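Local coordinates for cellulose-binding protein (Saccharophagus degradans, PDB 2YHG) that is of uncertain activity but probably acts on carbohydrates, pairing a nucleoside hydrolase-like domain with a C-terminal beta domain in the C-terminal part of a larger cellulose-binding protein, at residues P254-P259 / Y427-V432; A353-S358 / V401-N406. One frame throughout, in Å; residues are numbered along the deposited sequence. Where two conformers were deposited one is given.

Contact 1 of 2, residues P254-P259 / Y427-V432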
ATOM      1  N   PRO A 254      -2.575  -8.719   1.385  1.00  7.89           N
ATOM      2  CA  PRO A 254      -2.712  -9.578   0.215  1.00  8.94           C
ATOM      3  C   PRO A 254      -4.008 -10.374   0.158  1.00  8.03           C
ATOM      4  O   PRO A 254      -4.486 -10.675  -0.929  1.00  9.98           O
ATOM      5  CB  PRO A 254      -1.473 -10.483   0.288  1.00 10.12           C
ATOM      6  CG  PRO A 254      -0.471  -9.691   1.113  1.00 11.47           C
ATOM      7  CD  PRO A 254      -1.298  -8.928   2.084  1.00  9.88           C
ATOM      8  N   GLY A 255      -4.601 -10.702   1.301  1.00  8.08           N
ATOM      9  CA  GLY A 255      -5.866 -11.408   1.311  1.00  9.00           C
ATOM     10  C   GLY A 255      -7.062 -10.539   0.987  1.00  8.16           C
ATOM     11  O   GLY A 255      -8.133 -11.073   0.656  1.00  9.11           O
ATOM     12  N   LEU A 256      -6.911  -9.210   1.134  1.00  7.69           N
ATOM     13  CA  LEU A 256      -7.972  -8.261   0.803  1.00  7.85           C
ATOM     14  C   LEU A 256      -7.955  -7.868  -0.652  1.00  6.96           C
ATOM     15  O   LEU A 256      -9.006  -7.759  -1.292  1.00  7.68           O
ATOM     16  CB  LEU A 256      -7.856  -7.004   1.663  1.00  7.55           C
ATOM     17  CG  LEU A 256      -8.822  -5.860   1.379  1.00  7.78           C
ATOM     18  CD1 LEU A 256     -10.281  -6.289   1.511  1.00  8.64           C
ATOM     19  CD2 LEU A 256      -8.527  -4.711   2.349  1.00  8.69           C
ATOM     20  N   ASN A 257      -6.783  -7.587  -1.186  1.00  7.10           N
ATOM     21  CA  ASN A 257      -6.670  -7.025  -2.525  1.00  7.01           C
ATOM     22  C   ASN A 257      -5.321  -7.322  -3.128  1.00  7.45           C
ATOM     23  O   ASN A 257      -4.317  -7.308  -2.433  1.00  7.94           O
ATOM     24  CB  ASN A 257      -6.969  -5.512  -2.582  1.00  7.19           C
ATOM     25  CG  ASN A 257      -5.964  -4.679  -1.818  1.00  6.88           C
ATOM     26  OD1 ASN A 257      -5.862  -4.788  -0.583  1.00  7.90           O
ATOM     27  ND2 ASN A 257      -5.251  -3.804  -2.525  1.00  7.47           N
ATOM     28  N   ASP A 258      -5.333  -7.573  -4.437  1.00  7.33           N
ATOM     29  CA  ASP A 258      -4.140  -7.626  -5.243  1.00  8.16           C
ATOM     30  C   ASP A 258      -3.893  -6.215  -5.772  1.00  7.58           C
ATOM     31  O   ASP A 258      -4.676  -5.721  -6.565  1.00  7.38           O
ATOM     32  CB  ASP A 258      -4.309  -8.605  -6.401  1.00  7.94           C
ATOM     33  CG  ASP A 258      -3.057  -8.741  -7.239  1.00  9.39           C
ATOM     34  OD1 ASP A 258      -2.197  -7.827  -7.221  1.00  9.19           O
ATOM     35  OD2 ASP A 258      -2.911  -9.802  -7.884  1.00 11.44           O
ATOM     36  N   PRO A 259      -2.842  -5.540  -5.285  1.00  7.29           N
ATOM     37  CA  PRO A 259      -2.671  -4.117  -5.610  1.00  7.40           C
ATOM     38  C   PRO A 259      -2.424  -3.882  -7.095  1.00  6.70           C
ATOM     39  O   PRO A 259      -2.623  -2.758  -7.576  1.00  7.34           O
ATOM     40  CB  PRO A 259      -1.460  -3.708  -4.769  1.00  7.62           C
ATOM     41  CG  PRO A 259      -0.711  -4.969  -4.596  1.00  7.99           C
ATOM     42  CD  PRO A 259      -1.768  -6.028  -4.406  1.00  8.02           C
ATOM     43  N   TYR A 427      -8.498  -6.837  12.739  1.00  9.57           N
ATOM     44  CA  TYR A 427      -9.227  -7.327  11.576  1.00  9.16           C
ATOM     45  C   TYR A 427      -8.327  -8.136  10.670  1.00  9.17           C
ATOM     46  O   TYR A 427      -7.118  -7.921  10.596  1.00 10.05           O
ATOM     47  CB  TYR A 427      -9.830  -6.157  10.797  1.00  9.92           C
ATOM     48  CG  TYR A 427     -10.909  -5.401  11.552  1.00 10.65           C
ATOM     49  CD1 TYR A 427     -10.604  -4.516  12.602  1.00 10.27           C
ATOM     50  CD2 TYR A 427     -12.235  -5.559  11.232  1.00 13.81           C
ATOM     51  CE1 TYR A 427     -11.603  -3.837  13.270  1.00 12.37           C
ATOM     52  CE2 TYR A 427     -13.230  -4.902  11.898  1.00 15.26           C
ATOM     53  CZ  TYR A 427     -12.913  -3.986  12.868  1.00 14.61           C
ATOM     54  OH  TYR A 427     -13.935  -3.362  13.558  1.00 17.25           O
ATOM     55  N   ALA A 428      -8.951  -9.015   9.901  1.00  9.34           N
ATOM     56  CA  ALA A 428      -8.285  -9.698   8.802  1.00  9.20           C
ATOM     57  C   ALA A 428      -9.297  -9.968   7.703  1.00  8.94           C
ATOM     58  O   ALA A 428     -10.508  -9.866   7.920  1.00  9.30           O
ATOM     59  CB  ALA A 428      -7.633 -10.998   9.255  1.00 10.88           C
ATOM     60  N   TYR A 429      -8.797 -10.258   6.509  1.00  9.21           N
ATOM     61  CA  TYR A 429      -9.633 -10.309   5.316  1.00  8.20           C
ATOM     62  C   TYR A 429      -9.330 -11.517   4.475  1.00  7.98           C
ATOM     63  O   TYR A 429      -8.178 -11.905   4.318  1.00  9.47           O
ATOM     64  CB  TYR A 429      -9.357  -9.073   4.447  1.00  8.40           C
ATOM     65  CG  TYR A 429      -9.548  -7.763   5.162  1.00  8.89           C
ATOM     66  CD1 TYR A 429     -10.799  -7.261   5.413  1.00  8.71           C
ATOM     67  CD2 TYR A 429      -8.454  -7.050   5.662  1.00  8.48           C
ATOM     68  CE1 TYR A 429     -10.957  -6.064   6.093  1.00  9.38           C
ATOM     69  CE2 TYR A 429      -8.600  -5.844   6.299  1.00  9.38           C
ATOM     70  CZ  TYR A 429      -9.853  -5.359   6.507  1.00  8.53           C
ATOM     71  OH  TYR A 429      -9.988  -4.121   7.120  1.00  9.64           O
ATOM     72  N   ARG A 430     -10.366 -12.016   3.792  1.00  7.93           N
ATOM     73  CA  ARG A 430     -10.189 -12.883   2.638  0.50  7.89           C
ATOM     74  C   ARG A 430     -11.224 -12.539   1.580  1.00  7.38           C
ATOM     75  O   ARG A 430     -12.417 -12.716   1.804  1.00  8.20           O
ATOM     76  CB  ARG A 430     -10.306 -14.365   2.981  0.50  9.15           C
ATOM     77  CG  ARG A 430     -10.161 -15.271   1.755  0.50  9.14           C
ATOM     78  CD  ARG A 430      -8.712 -15.335   1.278  0.50  8.01           C
ATOM     79  NE  ARG A 430      -7.856 -15.908   2.325  0.50 10.87           N
ATOM     80  CZ  ARG A 430      -7.891 -17.185   2.717  0.50 11.27           C
ATOM     81  NH1 ARG A 430      -8.493 -18.101   1.983  0.50 10.57           N
ATOM     82  NH2 ARG A 430      -7.237 -17.582   3.797  0.50 11.86           N
ATOM     83  N   ARG A 431     -10.777 -12.067   0.430  1.00  6.95           N
ATOM     84  CA  ARG A 431     -11.614 -11.905  -0.722  1.00  7.34           C
ATOM     85  C   ARG A 431     -11.681 -13.183  -1.518  1.00  6.83           C
ATOM     86  O   ARG A 431     -10.675 -13.814  -1.786  1.00  7.65           O
ATOM     87  CB  ARG A 431     -11.105 -10.756  -1.609  1.00  7.54           C
ATOM     88  CG  ARG A 431     -12.084 -10.413  -2.740  1.00  7.99           C
ATOM     89  CD  ARG A 431     -11.517  -9.394  -3.718  1.00  8.23           C
ATOM     90  NE  ARG A 431     -11.137  -8.174  -3.018  1.00  7.94           N
ATOM     91  CZ  ARG A 431     -11.463  -6.924  -3.333  1.00  7.65           C
ATOM     92  NH1 ARG A 431     -12.275  -6.636  -4.323  1.00  7.69           N
ATOM     93  NH2 ARG A 431     -10.920  -5.958  -2.620  1.00  7.05           N
ATOM     94  N   VAL A 432     -12.903 -13.543  -1.899  1.00  6.88           N
ATOM     95  CA  VAL A 432     -13.197 -14.643  -2.793  1.00  6.84           C
ATOM     96  C   VAL A 432     -13.758 -14.056  -4.078  1.00  6.58           C
ATOM     97  O   VAL A 432     -14.838 -13.459  -4.080  1.00  7.91           O
ATOM     98  CB  VAL A 432     -14.185 -15.636  -2.180  1.00  7.97           C
ATOM     99  CG1 VAL A 432     -14.336 -16.838  -3.098  1.00  9.63           C
ATOM    100  CG2 VAL A 432     -13.702 -16.095  -0.802  1.00  9.75           C
TER
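Two successive carbonyls of the 254-259 loop, those of Gly255 and Leu256, are both taken up by Arg431. The first accepts the backbone N-H: Arg431 N lies 2.8 Å from Gly255 O, with a nearly straight N-H...O angle of 164°, and Arg430 CA adds a CA-H...O contact to the same oxygen. The second is gripped side-on by the guanidinium, whose NE and NH2 lie 2.8 and 2.9 Å from Leu256 O, which sits close to the guanidinium plane. A bend at chi3 (-57°) turns the otherwise extended arginine chain back to this oxygen. NH1 is satisfied by Met264 O and His413 ND1, so the buried guanidinium is held from several sides. The contact joins the nucleoside hydrolase-like domain to strand 427-436 of the C-terminal beta domain. Beside the polar grip, Leu256 lies alongside Tyr429, pointing the same way; its CD2 makes a CH-pi contact 4.1 Å from the centroid of the Tyr429 ring, over one face and offset toward the rim. Tyr429 OH bonds to Trp267 NE1, while Asn257 ND2 turns from the strand to His250 O.

Contact 2 of 2, residues A353-S358 / V401-N406; sequences AGSTVS and VQIPSN
Ala353 opens the contact with its CB against two backbone oxygens, 3.6 Å from Pro404 O and 3.5 Å from Ser405 O, while its CA meets CG2 of Ile403. At Gly354 the N-H is shared between Ile403 O and Pro404 O in two weak bonds, with N-H...O angles of 124° and 141°. The backbone here has a positive phi, which favours glycine, and Ser405 OG packs on Gly354 CA. Ser355 then offers its carbonyl to Ile403 N, with Ser355 O and Ile403 N 2.8 Å apart; its OG is turned back to Ser352 O. From Thr356 onward the chain is regular strand: 356-360 is an edge of a small three-stranded antiparallel sheet and pairs with 398-402. The side of this sheet that carries Val357 and Val401 packs toward strands 411-420 and 427-436 of the four-stranded mixed sheet, so that the two sheets form layers: Val401 rests on Ile414, and the buried Ile403, just past the strand end, reaches Ile434 and Val436. Thr356 faces Gln402 as a non-hydrogen-bonded pair, and Thr356 CA makes a CA-H...O contact with Val401 O at 3.3 Å. Val357 and Val401 form the next, hydrogen-bonded pair, closed by Val357 N to Val401 O and by Val401 N to Val357 O, each 2.8 Å. On the inner side, Val357 CG2 reaches CG1 of Ile403 at 3.9 Å, the two side chains running at a slant to one another.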
ATOM      1  N   ALA A 353     -23.491 -19.953 -13.165  1.00  8.67           N
ATOM      2  CA  ALA A 353     -24.602 -19.050 -12.941  1.00  9.15           C
ATOM      3  C   ALA A 353     -25.778 -19.869 -12.403  1.00  8.90           C
ATOM      4  O   ALA A 353     -26.057 -20.972 -12.882  1.00 10.29           O
ATOM      5  CB  ALA A 353     -25.006 -18.342 -14.250  1.00 11.32           C
ATOM      6  N   GLY A 354     -26.511 -19.287 -11.475  1.00  9.35           N
ATOM      7  CA  GLY A 354     -27.666 -19.963 -10.874  1.00 10.77           C
ATOM      8  C   GLY A 354     -27.266 -21.097  -9.951  1.00 11.39           C
ATOM      9  O   GLY A 354     -28.025 -22.024  -9.731  1.00 20.59           O
ATOM     10  N   SER A 355     -26.078 -21.092  -9.402  1.00  8.99           N
ATOM     11  CA  SER A 355     -25.674 -22.046  -8.384  1.00  8.42           C
ATOM     12  C   SER A 355     -25.484 -21.366  -7.037  1.00  7.78           C
ATOM     13  O   SER A 355     -25.440 -20.151  -6.954  1.00 11.02           O
ATOM     14  CB  SER A 355     -24.388 -22.772  -8.819  1.00  7.90           C
ATOM     15  OG  SER A 355     -23.233 -21.959  -8.683  1.00  8.47           O
ATOM     16  N   THR A 356     -25.357 -22.171  -5.995  1.00  7.52           N
ATOM     17  CA  THR A 356     -25.036 -21.660  -4.659  0.70  7.99           C
ATOM     18  C   THR A 356     -23.661 -22.142  -4.255  1.00  6.79           C
ATOM     19  O   THR A 356     -23.291 -23.294  -4.519  1.00  6.93           O
ATOM     20  CB  THR A 356     -26.081 -22.119  -3.651  0.70  8.73           C
ATOM     21  OG1 THR A 356     -27.370 -21.690  -4.110  0.70 14.63           O
ATOM     22  CG2 THR A 356     -25.839 -21.573  -2.305  0.70  8.94           C
ATOM     23  N   VAL A 357     -22.889 -21.248  -3.672  1.00  7.28           N
ATOM     24  CA  VAL A 357     -21.513 -21.510  -3.263  1.00  7.19           C
ATOM     25  C   VAL A 357     -21.365 -21.352  -1.755  1.00  7.22           C
ATOM     26  O   VAL A 357     -21.507 -20.249  -1.215  1.00  8.41           O
ATOM     27  CB  VAL A 357     -20.504 -20.571  -3.980  1.00  8.21           C
ATOM     28  CG1 VAL A 357     -19.091 -20.831  -3.495  1.00  8.90           C
ATOM     29  CG2 VAL A 357     -20.628 -20.743  -5.502  1.00  8.91           C
ATOM     30  N   SER A 358     -21.043 -22.436  -1.078  1.00  7.65           N
ATOM     31  CA  SER A 358     -20.741 -22.415   0.340  0.50  8.29           C
ATOM     32  C   SER A 358     -19.351 -21.813   0.583  1.00  7.96           C
ATOM     33  O   SER A 358     -18.381 -22.236  -0.051  1.00  8.69           O
ATOM     34  CB  SER A 358     -20.803 -23.851   0.871  0.50 10.69           C
ATOM     35  OG  SER A 358     -20.179 -23.976   2.125  0.50 12.51           O
ATOM     36  N   VAL A 401     -23.448 -18.209  -0.793  1.00  8.88           N
ATOM     37  CA  VAL A 401     -23.619 -17.175  -1.797  1.00  9.30           C
ATOM     38  C   VAL A 401     -24.479 -17.695  -2.925  1.00  8.91           C
ATOM     39  O   VAL A 401     -24.174 -18.716  -3.533  1.00  8.97           O
ATOM     40  CB  VAL A 401     -22.242 -16.738  -2.347  1.00  9.58           C
ATOM     41  CG1 VAL A 401     -22.440 -15.624  -3.362  1.00 11.54           C
ATOM     42  CG2 VAL A 401     -21.320 -16.319  -1.241  1.00 11.44           C
ATOM     43  N   GLN A 402     -25.552 -16.975  -3.235  1.00  9.89           N
ATOM     44  CA  GLN A 402     -26.390 -17.309  -4.367  1.00 10.15           C
ATOM     45  C   GLN A 402     -25.855 -16.615  -5.606  1.00  9.78           C
ATOM     46  O   GLN A 402     -25.917 -15.387  -5.694  1.00 12.62           O
ATOM     47  CB  GLN A 402     -27.824 -16.885  -4.068  1.00 12.32           C
ATOM     48  CG  GLN A 402     -28.471 -17.760  -3.053  1.00 20.71           C
ATOM     49  CD  GLN A 402     -29.946 -17.492  -2.932  0.50 15.28           C
ATOM     50  OE1 GLN A 402     -30.338 -16.554  -2.258  0.50 33.68           O
ATOM     51  NE2 GLN A 402     -30.756 -18.196  -3.718  0.50 41.06           N
ATOM     52  N   ILE A 403     -25.343 -17.375  -6.555  1.00  8.76           N
ATOM     53  CA  ILE A 403     -24.821 -16.812  -7.796  1.00  8.75           C
ATOM     54  C   ILE A 403     -25.992 -16.615  -8.740  1.00  9.41           C
ATOM     55  O   ILE A 403     -26.656 -17.571  -9.132  1.00 10.62           O
ATOM     56  CB  ILE A 403     -23.811 -17.757  -8.446  1.00  9.03           C
ATOM     57  CG1 ILE A 403     -22.707 -18.168  -7.492  1.00 10.16           C
ATOM     58  CG2 ILE A 403     -23.278 -17.138  -9.739  1.00 10.25           C
ATOM     59  CD1 ILE A 403     -21.871 -17.027  -6.964  1.00 12.23           C
ATOM     60  N   PRO A 404     -26.309 -15.367  -9.117  1.00  9.47           N
ATOM     61  CA  PRO A 404     -27.505 -15.156  -9.956  1.00 10.93           C
ATOM     62  C   PRO A 404     -27.438 -15.924 -11.255  1.00 10.41           C
ATOM     63  O   PRO A 404     -26.400 -16.044 -11.886  1.00 10.17           O
ATOM     64  CB  PRO A 404     -27.509 -13.639 -10.172  1.00 11.62           C
ATOM     65  CG  PRO A 404     -26.853 -13.116  -8.908  1.00 12.73           C
ATOM     66  CD  PRO A 404     -25.711 -14.087  -8.690  1.00 10.65           C
ATOM     67  N   SER A 405     -28.627 -16.311 -11.752  1.00 11.40           N
ATOM     68  CA  SER A 405     -28.728 -16.940 -13.040  1.00 12.17           C
ATOM     69  C   SER A 405     -28.269 -16.074 -14.188  1.00 10.95           C
ATOM     70  O   SER A 405     -27.826 -16.587 -15.198  1.00 12.93           O
ATOM     71  CB  SER A 405     -30.165 -17.391 -13.289  1.00 14.01           C
ATOM     72  OG  SER A 405     -30.548 -18.391 -12.371  1.00 19.45           O
ATOM     73  N   ASN A 406     -28.303 -14.746 -13.986  1.00 10.96           N
ATOM     74  CA  ASN A 406     -27.946 -13.794 -15.032  1.00 11.59           C
ATOM     75  C   ASN A 406     -26.504 -13.307 -14.917  1.00 11.48           C
ATOM     76  O   ASN A 406     -26.118 -12.370 -15.608  1.00 12.46           O
ATOM     77  CB  ASN A 406     -28.916 -12.595 -15.073  1.00 11.95           C
ATOM     78  CG  ASN A 406     -28.820 -11.713 -13.865  1.00 11.37           C
ATOM     79  OD1 ASN A 406     -27.898 -11.864 -13.056  1.00 11.91           O
ATOM     80  ND2 ASN A 406     -29.712 -10.709 -13.771  1.00 13.03           N
TER

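Contact 1 is wholly buried, its centre about 12 Å from the centre of the chain, whereas contact 2 lies at the surface, its centre about 32 Å out; the two are about 22 Å apart between centres and do not touch. Contact 1 crosses between domains, and an arginine side chain supplies much of its bonding, with a leucine lying over an aromatic ring. Contact 2 stays within the C-terminal domain and is carried by backbone hydrogen bonds between two neighbouring strands and the loops at their ends, its side chains adding a modest apolar patch on one face. Strand 427-436 serves both: its earlier part forms one side of contact 1, while Ile434 and Val436, further along, back Ile403 of contact 2.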